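SusD superfamily protein (Bacteroides thetaiotaomicron, PDB 3MCX) is of unknown function but, as a zinc-binding SusD-family protein of the outer membrane, probably takes part in capturing glycans at the cell surface. Local coordinates at residues A[134-138]-A[210-214]; A[139-143]-A[457-462]; A[150-156]-A[169-175]. All blocks are in the same frame, centred on the assembly; numbering follows the deposited sequence. Where two conformers were deposited one is given.

Contact 1 (A[134-138]-A[210-214]); sequences FNLTR and RVYLN
Arg210 O is gripped twice by Asn214: by its backbone N, in the ordinary helical bond, and by its side-chain ND2 at 3.0 Å. The two donors come from opposite faces of the carbonyl plane. The second bond draws the amide back over its own helix, while Asn214 OD1 accepts from Arg426. Asn214 ND2 then lies 3.5 Å from Arg138 NH2, at the guanidinium edge; amide and guanidinium planes stand 75° apart, and the two nitrogens, both donors, meet only by packing.

The apolar half of the contact is the Phe134 ring. With its CG anti to the backbone N (chi1 177°), the ring reaches across to helix 201-214, where Val211 CG2 sits over its centre, 3.7 Å from the centroid and almost on the ring normal, a clean CH-pi contact. Arg138 CD lies on the opposite face, nearer the rim, so the ring is sandwiched between a methyl and a methylene. Arg210 CD touches the ring edge, 3.9 Å from Phe134 CE2.

The helix axes stay 12.3 Å apart, running roughly parallel at 27°, and long side chains span the interval. The guanidinium planes of Arg138 and Arg210 are nearly parallel, with Arg138 NH1 4.6 Å from Arg210 NH1. Phe134 CE2 lies against the face of the Arg138 guanidinium, while Arg210 keeps to the ring edge. Glu419 forms a salt bridge with Arg138 and Glu358 one with Arg210; these carboxylates probably let both buried arginines stay charged so near each other.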
loop_
_atom_site.group_PDB
_atom_site.type_symbol
_atom_site.label_atom_id
_atom_site.label_comp_id
_atom_site.label_asym_id
_atom_site.label_seq_id
_atom_site.Cartn_x
_atom_site.Cartn_y
_atom_site.Cartn_z
ATOM N N PHE A 134 -0.361 0.236 -11.400
ATOM C CA PHE A 134 -0.341 -0.920 -10.501
ATOM C C PHE A 134 -1.460 -0.825 -9.461
ATOM O O PHE A 134 -2.190 -1.785 -9.221
ATOM C CB PHE A 134 1.039 -1.010 -9.829
ATOM C CG PHE A 134 1.194 -2.119 -8.825
ATOM C CD1 PHE A 134 1.091 -3.435 -9.199
ATOM C CD2 PHE A 134 1.497 -1.838 -7.510
ATOM C CE1 PHE A 134 1.299 -4.449 -8.282
ATOM C CE2 PHE A 134 1.681 -2.856 -6.585
ATOM C CZ PHE A 134 1.601 -4.146 -6.973
ATOM N N ASN A 135 -1.574 0.342 -8.826
ATOM C CA ASN A 135 -2.613 0.570 -7.820
ATOM C C ASN A 135 -4.009 0.366 -8.368
ATOM O O ASN A 135 -4.850 -0.284 -7.737
ATOM C CB ASN A 135 -2.440 1.963 -7.219
ATOM C CG ASN A 135 -1.217 2.046 -6.299
ATOM O OD1 ASN A 135 -0.894 1.082 -5.590
ATOM N ND2 ASN A 135 -0.550 3.206 -6.286
ATOM N N LEU A 136 -4.288 0.909 -9.560
ATOM C CA LEU A 136 -5.595 0.684 -10.174
ATOM C C LEU A 136 -5.843 -0.805 -10.482
ATOM O O LEU A 136 -6.929 -1.316 -10.288
ATOM C CB LEU A 136 -5.742 1.494 -11.455
ATOM C CG LEU A 136 -5.941 2.998 -11.239
ATOM C CD1 LEU A 136 -5.529 3.754 -12.483
ATOM C CD2 LEU A 136 -7.389 3.286 -10.857
ATOM N N THR A 137 -4.818 -1.462 -11.013
ATOM C CA THR A 137 -4.948 -2.814 -11.476
ATOM C C THR A 137 -5.251 -3.744 -10.295
ATOM O O THR A 137 -6.031 -4.688 -10.423
ATOM C CB THR A 137 -3.691 -3.266 -12.260
ATOM O OG1 THR A 137 -3.488 -2.388 -13.367
ATOM C CG2 THR A 137 -3.834 -4.700 -12.749
ATOM N N ARG A 138 -4.615 -3.506 -9.162
ATOM C CA ARG A 138 -4.774 -4.411 -8.045
ATOM C C ARG A 138 -6.093 -4.168 -7.309
ATOM O O ARG A 138 -6.576 -5.104 -6.687
ATOM C CB ARG A 138 -3.538 -4.351 -7.131
ATOM C CG ARG A 138 -3.413 -3.124 -6.355
ATOM C CD ARG A 138 -1.960 -2.884 -5.870
ATOM N NE ARG A 138 -1.248 -3.984 -5.244
ATOM C CZ ARG A 138 -0.433 -3.885 -4.163
ATOM N NH1 ARG A 138 -0.302 -2.752 -3.485
ATOM N NH2 ARG A 138 0.272 -4.913 -3.777
ATOM N N ARG A 210 7.828 -5.533 -4.954
ATOM C CA ARG A 210 6.429 -5.711 -4.645
ATOM C C ARG A 210 5.649 -6.118 -5.873
ATOM O O ARG A 210 4.820 -7.005 -5.811
ATOM C CB ARG A 210 5.886 -4.407 -4.053
ATOM C CG ARG A 210 4.391 -4.446 -3.708
ATOM C CD ARG A 210 3.851 -3.090 -3.338
ATOM N NE ARG A 210 4.383 -2.573 -2.087
ATOM C CZ ARG A 210 4.172 -1.337 -1.633
ATOM N NH1 ARG A 210 3.487 -0.466 -2.346
ATOM N NH2 ARG A 210 4.639 -0.978 -0.454
ATOM N N VAL A 211 5.867 -5.401 -6.982
ATOM C CA VAL A 211 5.157 -5.718 -8.216
ATOM C C VAL A 211 5.425 -7.156 -8.693
ATOM O O VAL A 211 4.493 -7.940 -8.955
ATOM C CB VAL A 211 5.470 -4.661 -9.325
ATOM C CG1 VAL A 211 4.895 -5.067 -10.668
ATOM C CG2 VAL A 211 4.989 -3.290 -8.883
ATOM N N TYR A 212 6.702 -7.495 -8.834
ATOM C CA TYR A 212 7.082 -8.836 -9.297
ATOM C C TYR A 212 6.546 -9.928 -8.365
ATOM O O TYR A 212 6.092 -10.982 -8.810
ATOM C CB TYR A 212 8.591 -8.921 -9.391
ATOM C CG TYR A 212 9.241 -8.278 -10.603
ATOM C CD1 TYR A 212 8.776 -8.515 -11.897
ATOM C CD2 TYR A 212 10.368 -7.452 -10.448
ATOM C CE1 TYR A 212 9.422 -7.953 -13.010
ATOM C CE2 TYR A 212 11.015 -6.906 -11.553
ATOM C CZ TYR A 212 10.539 -7.141 -12.821
ATOM O OH TYR A 212 11.198 -6.594 -13.915
ATOM N N LEU A 213 6.606 -9.702 -7.060
ATOM C CA LEU A 213 6.135 -10.703 -6.093
ATOM C C LEU A 213 4.650 -11.013 -6.361
ATOM O O LEU A 213 4.240 -12.171 -6.363
ATOM C CB LEU A 213 6.352 -10.216 -4.637
ATOM C CG LEU A 213 6.020 -11.209 -3.519
ATOM C CD1 LEU A 213 6.798 -12.541 -3.578
ATOM C CD2 LEU A 213 6.208 -10.501 -2.169
ATOM N N ASN A 214 3.853 -9.982 -6.604
ATOM C CA ASN A 214 2.395 -10.141 -6.839
ATOM C C ASN A 214 2.099 -10.667 -8.244
ATOM O O ASN A 214 0.977 -11.067 -8.534
ATOM C CB ASN A 214 1.662 -8.835 -6.515
ATOM C CG ASN A 214 1.485 -8.656 -5.043
ATOM O OD1 ASN A 214 0.703 -9.404 -4.425
ATOM N ND2 ASN A 214 2.255 -7.731 -4.445
#

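Contact 2 (A[139-143]-A[457-462]); sequences LFGMP and IALPIP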
loop_
_atom_site.group_PDB
_atom_site.type_symbol
_atom_site.label_atom_id
_atom_site.label_comp_id
_atom_site.label_asym_id
_atom_site.label_seq_id
_atom_site.Cartn_x
_atom_site.Cartn_y
_atom_site.Cartn_z
ATOM N N LEU A 139 -6.708 -2.981 -7.440
ATOM C CA LEU A 139 -8.046 -2.740 -6.874
ATOM C C LEU A 139 -9.138 -3.261 -7.781
ATOM O O LEU A 139 -10.107 -3.849 -7.293
ATOM C CB LEU A 139 -8.289 -1.238 -6.641
ATOM C CG LEU A 139 -8.065 -0.799 -5.198
ATOM C CD1 LEU A 139 -6.593 -0.951 -4.738
ATOM C CD2 LEU A 139 -8.592 0.640 -5.010
ATOM N N PHE A 140 -9.020 -3.018 -9.090
ATOM C CA PHE A 140 -10.127 -3.197 -10.006
ATOM C C PHE A 140 -10.024 -4.451 -10.879
ATOM O O PHE A 140 -10.886 -4.698 -11.733
ATOM C CB PHE A 140 -10.276 -1.922 -10.867
ATOM C CG PHE A 140 -10.712 -0.721 -10.053
ATOM C CD1 PHE A 140 -12.045 -0.564 -9.736
ATOM C CD2 PHE A 140 -9.785 0.201 -9.574
ATOM C CE1 PHE A 140 -12.489 0.523 -8.958
ATOM C CE2 PHE A 140 -10.207 1.295 -8.787
ATOM C CZ PHE A 140 -11.564 1.426 -8.483
ATOM N N GLY A 141 -8.965 -5.255 -10.642
ATOM C CA GLY A 141 -8.692 -6.483 -11.407
ATOM C C GLY A 141 -8.455 -7.635 -10.455
ATOM O O GLY A 141 -7.932 -7.460 -9.352
HETATM N N MSE A 142 -8.837 -8.833 -10.885
HETATM C CA MSE A 142 -8.545 -10.035 -10.102
HETATM C C MSE A 142 -7.027 -10.236 -10.029
HETATM O O MSE A 142 -6.296 -9.816 -10.919
HETATM C CB MSE A 142 -9.203 -11.261 -10.741
HETATM C CG MSE A 142 -10.725 -11.226 -10.720
HETATM SE SE MSE A 142 -11.555 -11.222 -8.988
HETATM C CE MSE A 142 -11.084 -13.005 -8.342
ATOM N N PRO A 143 -6.553 -10.905 -8.978
ATOM C CA PRO A 143 -5.122 -11.057 -8.790
ATOM C C PRO A 143 -4.442 -11.747 -9.973
ATOM O O PRO A 143 -4.914 -12.750 -10.489
ATOM C CB PRO A 143 -5.001 -11.920 -7.522
ATOM C CG PRO A 143 -6.293 -11.839 -6.876
ATOM C CD PRO A 143 -7.319 -11.482 -7.866
ATOM N N ILE A 457 -13.394 -9.609 -5.014
ATOM C CA ILE A 457 -12.056 -9.073 -4.844
ATOM C C ILE A 457 -11.798 -7.924 -5.797
ATOM O O ILE A 457 -11.148 -6.958 -5.408
ATOM C CB ILE A 457 -10.961 -10.135 -5.028
ATOM C CG1 ILE A 457 -10.854 -10.994 -3.760
ATOM C CG2 ILE A 457 -9.604 -9.487 -5.415
ATOM C CD1 ILE A 457 -10.404 -12.405 -4.066
ATOM N N ALA A 458 -12.263 -8.037 -7.050
ATOM C CA ALA A 458 -12.151 -6.957 -8.020
ATOM C C ALA A 458 -13.277 -5.960 -7.739
ATOM O O ALA A 458 -14.460 -6.294 -7.881
ATOM C CB ALA A 458 -12.214 -7.498 -9.439
ATOM N N LEU A 459 -12.868 -4.758 -7.356
ATOM C CA LEU A 459 -13.843 -3.693 -7.100
ATOM C C LEU A 459 -14.620 -3.390 -8.350
ATOM O O LEU A 459 -14.116 -3.537 -9.459
ATOM C CB LEU A 459 -13.145 -2.427 -6.612
ATOM C CG LEU A 459 -12.487 -2.509 -5.236
ATOM C CD1 LEU A 459 -11.821 -1.192 -4.927
ATOM C CD2 LEU A 459 -13.512 -2.820 -4.164
ATOM N N PRO A 460 -15.863 -2.926 -8.211
ATOM C CA PRO A 460 -16.583 -2.525 -9.398
ATOM C C PRO A 460 -15.956 -1.309 -10.073
ATOM O O PRO A 460 -15.530 -0.396 -9.401
ATOM C CB PRO A 460 -17.993 -2.193 -8.890
ATOM C CG PRO A 460 -17.752 -1.819 -7.488
ATOM C CD PRO A 460 -16.593 -2.603 -6.977
ATOM N N ILE A 461 -15.927 -1.352 -11.389
ATOM C CA ILE A 461 -15.560 -0.216 -12.203
ATOM C C ILE A 461 -16.625 0.872 -11.917
ATOM O O ILE A 461 -17.791 0.570 -11.810
ATOM C CB ILE A 461 -15.596 -0.597 -13.688
ATOM C CG1 ILE A 461 -14.653 -1.793 -14.013
ATOM C CG2 ILE A 461 -15.301 0.632 -14.625
ATOM C CD1 ILE A 461 -13.210 -1.609 -13.640
ATOM N N PRO A 462 -16.216 2.145 -11.806
ATOM C CA PRO A 462 -17.203 3.182 -11.508
ATOM C C PRO A 462 -18.338 3.180 -12.504
ATOM O O PRO A 462 -18.138 3.071 -13.725
ATOM C CB PRO A 462 -16.391 4.490 -11.604
ATOM C CG PRO A 462 -14.992 4.113 -11.379
ATOM C CD PRO A 462 -14.835 2.659 -11.802
#
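Phe140 and Leu459 form the apolar centre, Phe140 CD1 lying 3.8 Å from Leu459 CB where the two side chains cross obliquely. The CG of Phe140 is anti to its carbonyl carbon (chi1 -67°), which swings the ring off the end of helix 115-140 and along the extended 457-462 loop. Ile461 CD1 closes on Phe140 CB, and Trp88 of helix 81-106 meets the ring edge-to-face. Beside this cluster Leu139 and Leu459 lie side by side, pointing the same way, with Leu139 CD2 3.7 Å from Leu459 CD1.

On the far side of the backbone bond, Met142, present as selenomethionine, is bent at both chi2 and chi3. The folded chain brings its SE to 3.8 Å from Ala458 CB, and equally near Ala458 N.

The polar atoms are mostly backbone. Pro460 O comes to the ring edge, close to its plane, 3.2 Å from Phe140 CE1. An alanine in place of Phe140 would probably open a gap between Leu459, Ile461 and Trp88 and leave Pro460 O without the ring edge it rests against. The one bond joining the two backbones runs from Leu459 N to Leu139 O, 2.9 Å long and nearly straight at 166°, with the donor in the carbonyl plane. The chain leaves helical angles at Gly141, and Pro143, four residues on from Leu139, has no N-H to give; Leu459 N of the loop takes that place. Phe140 O is taken by Asn475 ND2.

The arrangement is a helix C-terminus, broken at Gly141, closed by an extended, proline-rich segment that itself leads into helix 463-468, with Pro462 as N-cap.

Contact 3 (A[150-156]-A[169-175]); sequences ASLGVPI and RSTVAQC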
loop_
_atom_site.group_PDB
_atom_site.type_symbol
_atom_site.label_atom_id
_atom_site.label_comp_id
_atom_site.label_asym_id
_atom_site.label_seq_id
_atom_site.Cartn_x
_atom_site.Cartn_y
_atom_site.Cartn_z
ATOM N N ALA A 150 -4.794 -13.084 -16.977
ATOM C CA ALA A 150 -5.649 -13.201 -18.145
ATOM C C ALA A 150 -6.900 -12.325 -18.105
ATOM O O ALA A 150 -7.350 -11.853 -19.154
ATOM C CB ALA A 150 -6.063 -14.665 -18.385
ATOM N N SER A 151 -7.431 -12.110 -16.910
ATOM C CA SER A 151 -8.696 -11.393 -16.752
ATOM C C SER A 151 -8.504 -9.880 -16.949
ATOM O O SER A 151 -7.371 -9.402 -17.081
ATOM C CB SER A 151 -9.268 -11.706 -15.368
ATOM O OG SER A 151 -8.571 -11.071 -14.358
ATOM N N LEU A 152 -9.604 -9.124 -16.956
ATOM C CA LEU A 152 -9.518 -7.679 -17.241
ATOM C C LEU A 152 -8.913 -6.850 -16.127
ATOM O O LEU A 152 -9.249 -7.025 -14.949
ATOM C CB LEU A 152 -10.898 -7.119 -17.615
ATOM C CG LEU A 152 -11.520 -7.642 -18.913
ATOM C CD1 LEU A 152 -12.908 -7.021 -19.114
ATOM C CD2 LEU A 152 -10.619 -7.380 -20.122
ATOM N N GLY A 153 -8.022 -5.945 -16.533
ATOM C CA GLY A 153 -7.414 -4.990 -15.661
ATOM C C GLY A 153 -8.123 -3.655 -15.824
ATOM O O GLY A 153 -9.347 -3.573 -15.627
ATOM N N VAL A 154 -7.380 -2.612 -16.164
ATOM C CA VAL A 154 -7.933 -1.284 -16.368
ATOM C C VAL A 154 -7.410 -0.690 -17.670
ATOM O O VAL A 154 -6.512 -1.265 -18.310
ATOM C CB VAL A 154 -7.614 -0.365 -15.204
ATOM C CG1 VAL A 154 -8.156 -0.916 -13.879
ATOM C CG2 VAL A 154 -6.088 -0.132 -15.090
ATOM N N PRO A 155 -7.946 0.454 -18.105
ATOM C CA PRO A 155 -7.399 1.092 -19.289
ATOM C C PRO A 155 -5.973 1.618 -19.095
ATOM O O PRO A 155 -5.604 2.141 -18.046
ATOM C CB PRO A 155 -8.385 2.242 -19.567
ATOM C CG PRO A 155 -9.671 1.738 -19.002
ATOM C CD PRO A 155 -9.255 1.034 -17.752
ATOM N N ILE A 156 -5.183 1.457 -20.136
ATOM C CA ILE A 156 -3.800 1.894 -20.134
ATOM C C ILE A 156 -3.643 3.159 -20.955
ATOM O O ILE A 156 -3.903 3.198 -22.175
ATOM C CB ILE A 156 -2.858 0.792 -20.689
ATOM C CG1 ILE A 156 -2.949 -0.440 -19.802
ATOM C CG2 ILE A 156 -1.392 1.311 -20.765
ATOM C CD1 ILE A 156 -2.125 -1.624 -20.318
ATOM N N ARG A 169 -10.613 -1.705 -21.358
ATOM C CA ARG A 169 -9.778 -2.255 -20.304
ATOM C C ARG A 169 -8.767 -3.206 -20.954
ATOM O O ARG A 169 -9.125 -4.019 -21.787
ATOM C CB ARG A 169 -10.614 -3.043 -19.322
ATOM C CG ARG A 169 -11.634 -2.180 -18.586
ATOM C CD ARG A 169 -12.585 -3.014 -17.788
ATOM N NE ARG A 169 -11.909 -3.651 -16.664
ATOM C CZ ARG A 169 -12.467 -4.517 -15.814
ATOM N NH1 ARG A 169 -13.752 -4.863 -15.907
ATOM N NH2 ARG A 169 -11.738 -5.020 -14.845
ATOM N N SER A 170 -7.518 -3.058 -20.587
ATOM C CA SER A 170 -6.469 -4.021 -20.961
ATOM C C SER A 170 -6.542 -5.168 -19.975
ATOM O O SER A 170 -7.236 -5.046 -18.956
ATOM C CB SER A 170 -5.102 -3.332 -20.972
ATOM O OG SER A 170 -4.960 -2.498 -22.118
ATOM N N THR A 171 -5.860 -6.275 -20.258
ATOM C CA THR A 171 -5.830 -7.364 -19.269
ATOM C C THR A 171 -4.948 -7.015 -18.096
ATOM O O THR A 171 -4.081 -6.129 -18.185
ATOM C CB THR A 171 -5.342 -8.695 -19.874
ATOM O OG1 THR A 171 -3.930 -8.589 -20.182
ATOM C CG2 THR A 171 -6.151 -9.092 -21.117
ATOM N N VAL A 172 -5.132 -7.724 -16.983
ATOM C CA VAL A 172 -4.244 -7.569 -15.845
ATOM C C VAL A 172 -2.778 -7.755 -16.245
ATOM O O VAL A 172 -1.912 -6.972 -15.860
ATOM C CB VAL A 172 -4.665 -8.537 -14.712
ATOM C CG1 VAL A 172 -3.620 -8.619 -13.619
ATOM C CG2 VAL A 172 -6.057 -8.069 -14.100
ATOM N N ALA A 173 -2.488 -8.759 -17.072
ATOM C CA ALA A 173 -1.093 -8.982 -17.491
ATOM C C ALA A 173 -0.562 -7.810 -18.339
ATOM O O ALA A 173 0.589 -7.414 -18.170
ATOM C CB ALA A 173 -0.961 -10.293 -18.256
ATOM N N GLN A 174 -1.374 -7.263 -19.245
ATOM C CA GLN A 174 -0.962 -6.125 -20.038
ATOM C C GLN A 174 -0.662 -4.927 -19.151
ATOM O O GLN A 174 0.315 -4.194 -19.355
ATOM C CB GLN A 174 -2.042 -5.791 -21.052
ATOM C CG GLN A 174 -2.099 -6.758 -22.231
ATOM C CD GLN A 174 -3.276 -6.508 -23.153
ATOM O OE1 GLN A 174 -4.366 -6.132 -22.692
ATOM N NE2 GLN A 174 -3.081 -6.731 -24.442
ATOM N N CYS A 175 -1.472 -4.771 -18.113
ATOM C CA CYS A 175 -1.251 -3.699 -17.152
ATOM C C CYS A 175 0.054 -3.901 -16.403
ATOM O O CYS A 175 0.858 -2.977 -16.289
ATOM C CB CYS A 175 -2.444 -3.585 -16.197
ATOM S SG CYS A 175 -3.930 -2.950 -16.997
HETATM O O HOH W 1 -6.193 -0.116 -22.399
#
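The Arg169 guanidinium is flanked on both faces and bonded at its edge. Leu152 CB lies 3.5 Å above the plane, over its centre, and Ile461 CD1 packs against the opposite face. At the edge Gly153 O is held side-on by two nitrogens, 2.8 Å from Arg169 NE and 2.9 Å from Arg169 NH2, and lies in the guanidinium plane. A bend at chi3 (69°) turns the group back to this carbonyl, while Gln473 O accepts from Arg169 NH1 and Asn475 OD1 from Arg169 NH2; the fan of bonds should fix its rotation.

Beneath it the backbones run antiparallel through one beta bridge, with Leu152 and Thr171 as a non-hydrogen-bonded pair. Val172 N gives to Ser151 O in a nearly straight bond (2.8 Å, 170°), and Gly153 N gives to Ser170 O at 2.7 Å. Ser170 N reaches Val154 O from above the carbonyl plane. Gly153 is pressed against helix 172-186: a beta carbon there would clash with Cys175 SG, which itself accepts a long bond from Val154 N. A water joins Ile156 N to Ser170 OG, next to the closely packed Ile156 CD1.

Thr171, as N-cap, forms a capping box with Gln174: Gln174 N bonds Thr171 OG1, and Thr171 N bonds Gln174 OE1. Through the bridge and the bond to Val172 N, the 150-156 loop also holds the first turn of helix 172-186, while on its other side Val154 packs on Leu133, Thr137 and Phe140 of helix 115-140 and on Trp88 and Tyr92 of helix 81-106.

In the fold
Contacts 1 and 2 draw on the last turns of helix 115-140 and the loop after it and are largely buried; contact 3 lies farther out and is partly open to solvent. Contact 1, deepest of the three, joins two helices through side chains alone, its charges balanced from outside the pair. Contact 2, at the helix end, is mainly apolar with one backbone bond, whereas contact 3, between loop and helix start, relies on three backbone bonds and the arginine grip on Gly153 O. Contact 3 meets both others: Thr137 OG1 packs 3.2 Å from Cys175 CB, and Met142 CB near Ser151 OG. Helix 115-140 is bordered by helices, by the C-terminal region and by the loop before helix 172-186.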